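PDB 4XSP: Alr3699 protein from Nostoc sp., which belongs to the GT-B-fold glycosyltransferase family, with two Rossmann-like domains, and holds UDP in this model. Local coordinates for residues N180-N185 against I300-L305. Sequence-based numbering, arbitrary orientation.
Sequences NGFDIN and IVEAML. With UDP (uridine-5'-diphosphate), chain D.
The side chain of Phe182 meets three side chains of helix 298-305. Val301 reaches the CD1-CE1 side through CG1, which lies 3.5 Å from Phe182 CE1; that methyl stands anti to its own backbone N (chi1 173°). Glu302 passes the other side, its CG 3.6 Å from Phe182 CE2, with the carboxylate plane turned 62° from the ring. Where the ring joins the chain, Leu305 CD1 comes within 3.5 Å of Phe182 CB, the two side chains crossing at about a right angle. The other methyl of the same leucine, CD2, faces Ile184 CG2 at a looser 4.0 Å. No direct hydrogen bond joins the segments; a water instead bridges the carbonyls of Ile184 and Leu305, donating to each O atom at 2.7 Å.

In the GT-B architecture two Rossmann-like domains face each other across a cleft, and the chain passes from one to the other through a linker. Residues 180-185 belong to the loop that follows strand 175-177 of the first domain's parallel sheet, while 300-305 form the end of a helix in the second, nucleotide-holding domain. Phe182 thus ties the loop to the helix that carries a UDP contact: beyond its CG, Glu302 runs extended (chi2 170°) to the ribose, where OE1 accepts a 2.8 Å hydrogen bond from O2' of UDP and OE2 a longer one, 3.3 Å, from O3'.

A second shell surrounds both partners. Tyr187 OH hydrogen-bonds Glu302 OE2 and probably helps to set the carboxylate, while the side chains of Phe182 and Leu305 also touch Tyr187. Backbone hydrogen bonds link Phe182 to Phe368 and Val370, and Gln361 NE2 gives Leu305 O a further hydrogen bond.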
ATOM      1  N   ASN B 180     -29.382  -0.940   8.234  1.00 25.51           N
ATOM      2  CA  ASN B 180     -29.757  -0.999   6.829  1.00 26.80           C
ATOM      3  C   ASN B 180     -31.138  -0.378   6.620  1.00 27.50           C
ATOM      4  O   ASN B 180     -32.016  -0.519   7.458  1.00 31.60           O
ATOM      5  CB  ASN B 180     -29.838  -2.440   6.335  1.00 31.55           C
ATOM      6  CG  ASN B 180     -28.490  -3.162   6.268  1.00 32.21           C
ATOM      7  OD1 ASN B 180     -27.529  -2.888   6.988  1.00 32.41           O
ATOM      8  ND2 ASN B 180     -28.457  -4.147   5.399  1.00 32.89           N
ATOM      9  N   GLY B 181     -31.338   0.285   5.494  1.00 28.64           N
ATOM     10  CA  GLY B 181     -32.602   0.922   5.183  1.00 28.25           C
ATOM     11  C   GLY B 181     -33.360   0.154   4.102  1.00 28.39           C
ATOM     12  O   GLY B 181     -32.763  -0.571   3.315  1.00 28.57           O
ATOM     13  N   PHE B 182     -34.684   0.259   4.122  1.00 26.96           N
ATOM     14  CA  PHE B 182     -35.568  -0.465   3.180  1.00 26.94           C
ATOM     15  C   PHE B 182     -36.665   0.427   2.602  1.00 24.52           C
ATOM     16  O   PHE B 182     -37.169   1.276   3.293  1.00 25.70           O
ATOM     17  CB  PHE B 182     -36.184  -1.669   3.887  1.00 28.08           C
ATOM     18  CG  PHE B 182     -35.150  -2.641   4.435  1.00 29.70           C
ATOM     19  CD1 PHE B 182     -34.518  -2.414   5.662  1.00 29.15           C
ATOM     20  CD2 PHE B 182     -34.801  -3.744   3.716  1.00 30.12           C
ATOM     21  CE1 PHE B 182     -33.571  -3.292   6.147  1.00 30.11           C
ATOM     22  CE2 PHE B 182     -33.856  -4.637   4.194  1.00 31.09           C
ATOM     23  CZ  PHE B 182     -33.245  -4.421   5.405  1.00 29.79           C
ATOM     24  N   ASP B 183     -37.040   0.209   1.347  1.00 26.92           N
ATOM     25  CA  ASP B 183     -38.165   0.897   0.733  1.00 27.18           C
ATOM     26  C   ASP B 183     -39.436   0.231   1.234  1.00 26.07           C
ATOM     27  O   ASP B 183     -39.824  -0.850   0.763  1.00 25.35           O
ATOM     28  CB  ASP B 183     -38.056   0.855  -0.786  1.00 31.85           C
ATOM     29  CG  ASP B 183     -39.245   1.525  -1.468  1.00 35.22           C
ATOM     30  OD1 ASP B 183     -40.347   1.588  -0.899  1.00 36.90           O
ATOM     31  OD2 ASP B 183     -39.070   1.985  -2.592  1.00 49.80           O
ATOM     32  N   ILE B 184     -40.075   0.841   2.222  1.00 26.87           N
ATOM     33  CA  ILE B 184     -41.101   0.090   2.996  1.00 29.38           C
ATOM     34  C   ILE B 184     -42.288  -0.394   2.158  1.00 29.96           C
ATOM     35  O   ILE B 184     -42.822  -1.470   2.390  1.00 31.65           O
ATOM     36  CB  ILE B 184     -41.545   0.841   4.261  1.00 30.66           C
ATOM     37  CG1 ILE B 184     -42.372   2.065   3.889  1.00 34.81           C
ATOM     38  CG2 ILE B 184     -40.323   1.233   5.095  1.00 29.69           C
ATOM     39  CD1 ILE B 184     -42.549   3.071   5.010  1.00 37.48           C
ATOM     40  N   ASN B 185     -42.661   0.367   1.140  1.00 31.37           N
ATOM     41  CA  ASN B 185     -43.802   0.041   0.325  1.00 30.53           C
ATOM     42  C   ASN B 185     -43.596  -1.152  -0.611  1.00 31.47           C
ATOM     43  O   ASN B 185     -44.562  -1.744  -1.097  1.00 29.95           O
ATOM     44  CB  ASN B 185     -44.238   1.283  -0.448  1.00 30.89           C
ATOM     45  CG  ASN B 185     -44.822   2.343   0.471  1.00 29.15           C
ATOM     46  OD1 ASN B 185     -45.333   2.031   1.508  1.00 30.43           O
ATOM     47  ND2 ASN B 185     -44.772   3.588   0.056  1.00 31.58           N
ATOM     48  N   ILE B 300     -34.873 -10.508   8.493  1.00 30.73           N
ATOM     49  CA  ILE B 300     -35.659 -10.289   9.670  1.00 31.39           C
ATOM     50  C   ILE B 300     -36.494  -9.004   9.464  1.00 31.50           C
ATOM     51  O   ILE B 300     -37.725  -9.035   9.545  1.00 27.73           O
ATOM     52  CB  ILE B 300     -34.762 -10.142  10.896  1.00 31.53           C
ATOM     53  CG1 ILE B 300     -34.026 -11.468  11.223  1.00 34.87           C
ATOM     54  CG2 ILE B 300     -35.558  -9.641  12.085  1.00 31.24           C
ATOM     55  CD1 ILE B 300     -33.087 -11.360  12.424  1.00 32.37           C
ATOM     56  N   VAL B 301     -35.813  -7.906   9.149  1.00 32.40           N
ATOM     57  CA  VAL B 301     -36.465  -6.623   8.934  1.00 28.61           C
ATOM     58  C   VAL B 301     -37.399  -6.722   7.738  1.00 28.34           C
ATOM     59  O   VAL B 301     -38.519  -6.201   7.780  1.00 27.74           O
ATOM     60  CB  VAL B 301     -35.439  -5.493   8.767  1.00 30.23           C
ATOM     61  CG1 VAL B 301     -36.105  -4.172   8.372  1.00 28.07           C
ATOM     62  CG2 VAL B 301     -34.661  -5.316  10.061  1.00 29.66           C
ATOM     63  N   GLU B 302     -36.977  -7.401   6.682  1.00 27.02           N
ATOM     64  CA  GLU B 302     -37.880  -7.587   5.541  1.00 30.04           C
ATOM     65  C   GLU B 302     -39.207  -8.271   5.930  1.00 28.35           C
ATOM     66  O   GLU B 302     -40.293  -7.869   5.501  1.00 24.73           O
ATOM     67  CB  GLU B 302     -37.187  -8.310   4.412  1.00 29.96           C
ATOM     68  CG  GLU B 302     -36.172  -7.403   3.752  1.00 34.84           C
ATOM     69  CD  GLU B 302     -35.279  -8.127   2.786  1.00 37.88           C
ATOM     70  OE1 GLU B 302     -35.039  -9.334   2.988  1.00 41.08           O
ATOM     71  OE2 GLU B 302     -34.846  -7.484   1.816  1.00 46.50           O
ATOM     72  N   ALA B 303     -39.103  -9.262   6.806  1.00 28.28           N
ATOM     73  CA  ALA B 303     -40.267 -10.020   7.225  1.00 27.01           C
ATOM     74  C   ALA B 303     -41.175  -9.131   8.052  1.00 27.19           C
ATOM     75  O   ALA B 303     -42.400  -9.120   7.853  1.00 26.83           O
ATOM     76  CB  ALA B 303     -39.818 -11.239   8.011  1.00 27.44           C
ATOM     77  N   MET B 304     -40.571  -8.352   8.951  1.00 27.73           N
ATOM     78  CA  MET B 304     -41.338  -7.365   9.748  1.00 29.06           C
ATOM     79  C   MET B 304     -42.053  -6.363   8.828  1.00 25.16           C
ATOM     80  O   MET B 304     -43.228  -6.121   8.979  1.00 24.55           O
ATOM     81  CB  MET B 304     -40.431  -6.637  10.728  1.00 29.00           C
ATOM     82  CG  MET B 304     -39.728  -7.582  11.714  1.00 29.19           C
ATOM     83  SD  MET B 304     -38.511  -6.718  12.756  1.00 23.87           S
ATOM     84  CE  MET B 304     -39.553  -6.725  14.145  1.00 32.23           C
ATOM     85  N   LEU B 305     -41.366  -5.865   7.812  1.00 24.63           N
ATOM     86  CA  LEU B 305     -42.015  -4.934   6.868  1.00 26.29           C
ATOM     87  C   LEU B 305     -43.172  -5.543   6.082  1.00 30.45           C
ATOM     88  O   LEU B 305     -44.061  -4.826   5.626  1.00 27.87           O
ATOM     89  CB  LEU B 305     -40.982  -4.330   5.914  1.00 26.34           C
ATOM     90  CG  LEU B 305     -39.960  -3.437   6.633  1.00 26.17           C
ATOM     91  CD1 LEU B 305     -38.838  -3.045   5.708  1.00 26.29           C
ATOM     92  CD2 LEU B 305     -40.600  -2.191   7.209  1.00 27.12           C
TER
HETATM   93  N1  UDP D 401     -32.074 -12.708  -0.729  1.00 33.88           N
HETATM   94  C2  UDP D 401     -32.548 -12.728  -2.054  1.00 35.90           C
HETATM   95  N3  UDP D 401     -32.907 -13.889  -2.632  1.00 41.50           N
HETATM   96  C4  UDP D 401     -32.783 -15.063  -1.967  1.00 41.73           C
HETATM   97  C5  UDP D 401     -32.289 -15.081  -0.657  1.00 38.44           C
HETATM   98  C6  UDP D 401     -31.944 -13.868  -0.055  1.00 37.07           C
HETATM   99  O2  UDP D 401     -32.672 -11.679  -2.721  1.00 36.96           O
HETATM  100  O4  UDP D 401     -33.115 -16.119  -2.547  1.00 40.35           O
HETATM  101  C1' UDP D 401     -31.707 -11.431  -0.088  1.00 36.57           C
HETATM  102  C2' UDP D 401     -32.559 -11.062   1.136  1.00 37.66           C
HETATM  103  O2' UDP D 401     -33.831 -10.488   0.767  1.00 32.54           O
HETATM  104  C3' UDP D 401     -31.656 -10.083   1.868  1.00 38.32           C
HETATM  105  C4' UDP D 401     -30.250 -10.608   1.547  1.00 38.19           C
HETATM  106  O4' UDP D 401     -30.371 -11.422   0.416  1.00 37.09           O
HETATM  107  O3' UDP D 401     -31.868  -8.752   1.349  1.00 37.19           O
HETATM  108  C5' UDP D 401     -29.683 -11.509   2.633  1.00 37.04           C
HETATM  109  O5' UDP D 401     -29.347 -10.634   3.693  1.00 36.94           O
HETATM  110  PA  UDP D 401     -29.110 -11.117   5.202  1.00 39.38           P
HETATM  111  O1A UDP D 401     -30.439 -11.651   5.722  1.00 41.76           O
HETATM  112  O2A UDP D 401     -28.600  -9.897   5.928  1.00 36.47           O
HETATM  113  O3A UDP D 401     -28.022 -12.329   5.050  1.00 47.49           O
HETATM  114  PB  UDP D 401     -26.386 -12.225   5.154  1.00 52.82           P
HETATM  115  O1B UDP D 401     -25.966 -13.643   5.382  1.00 58.36           O
HETATM  116  O2B UDP D 401     -26.142 -11.355   6.369  1.00 56.98           O
HETATM  117  O3B UDP D 401     -25.973 -11.644   3.827  1.00 52.80           O
HETATM  118  O   HOH W   1     -44.120  -2.317   4.653  1.00 35.86           O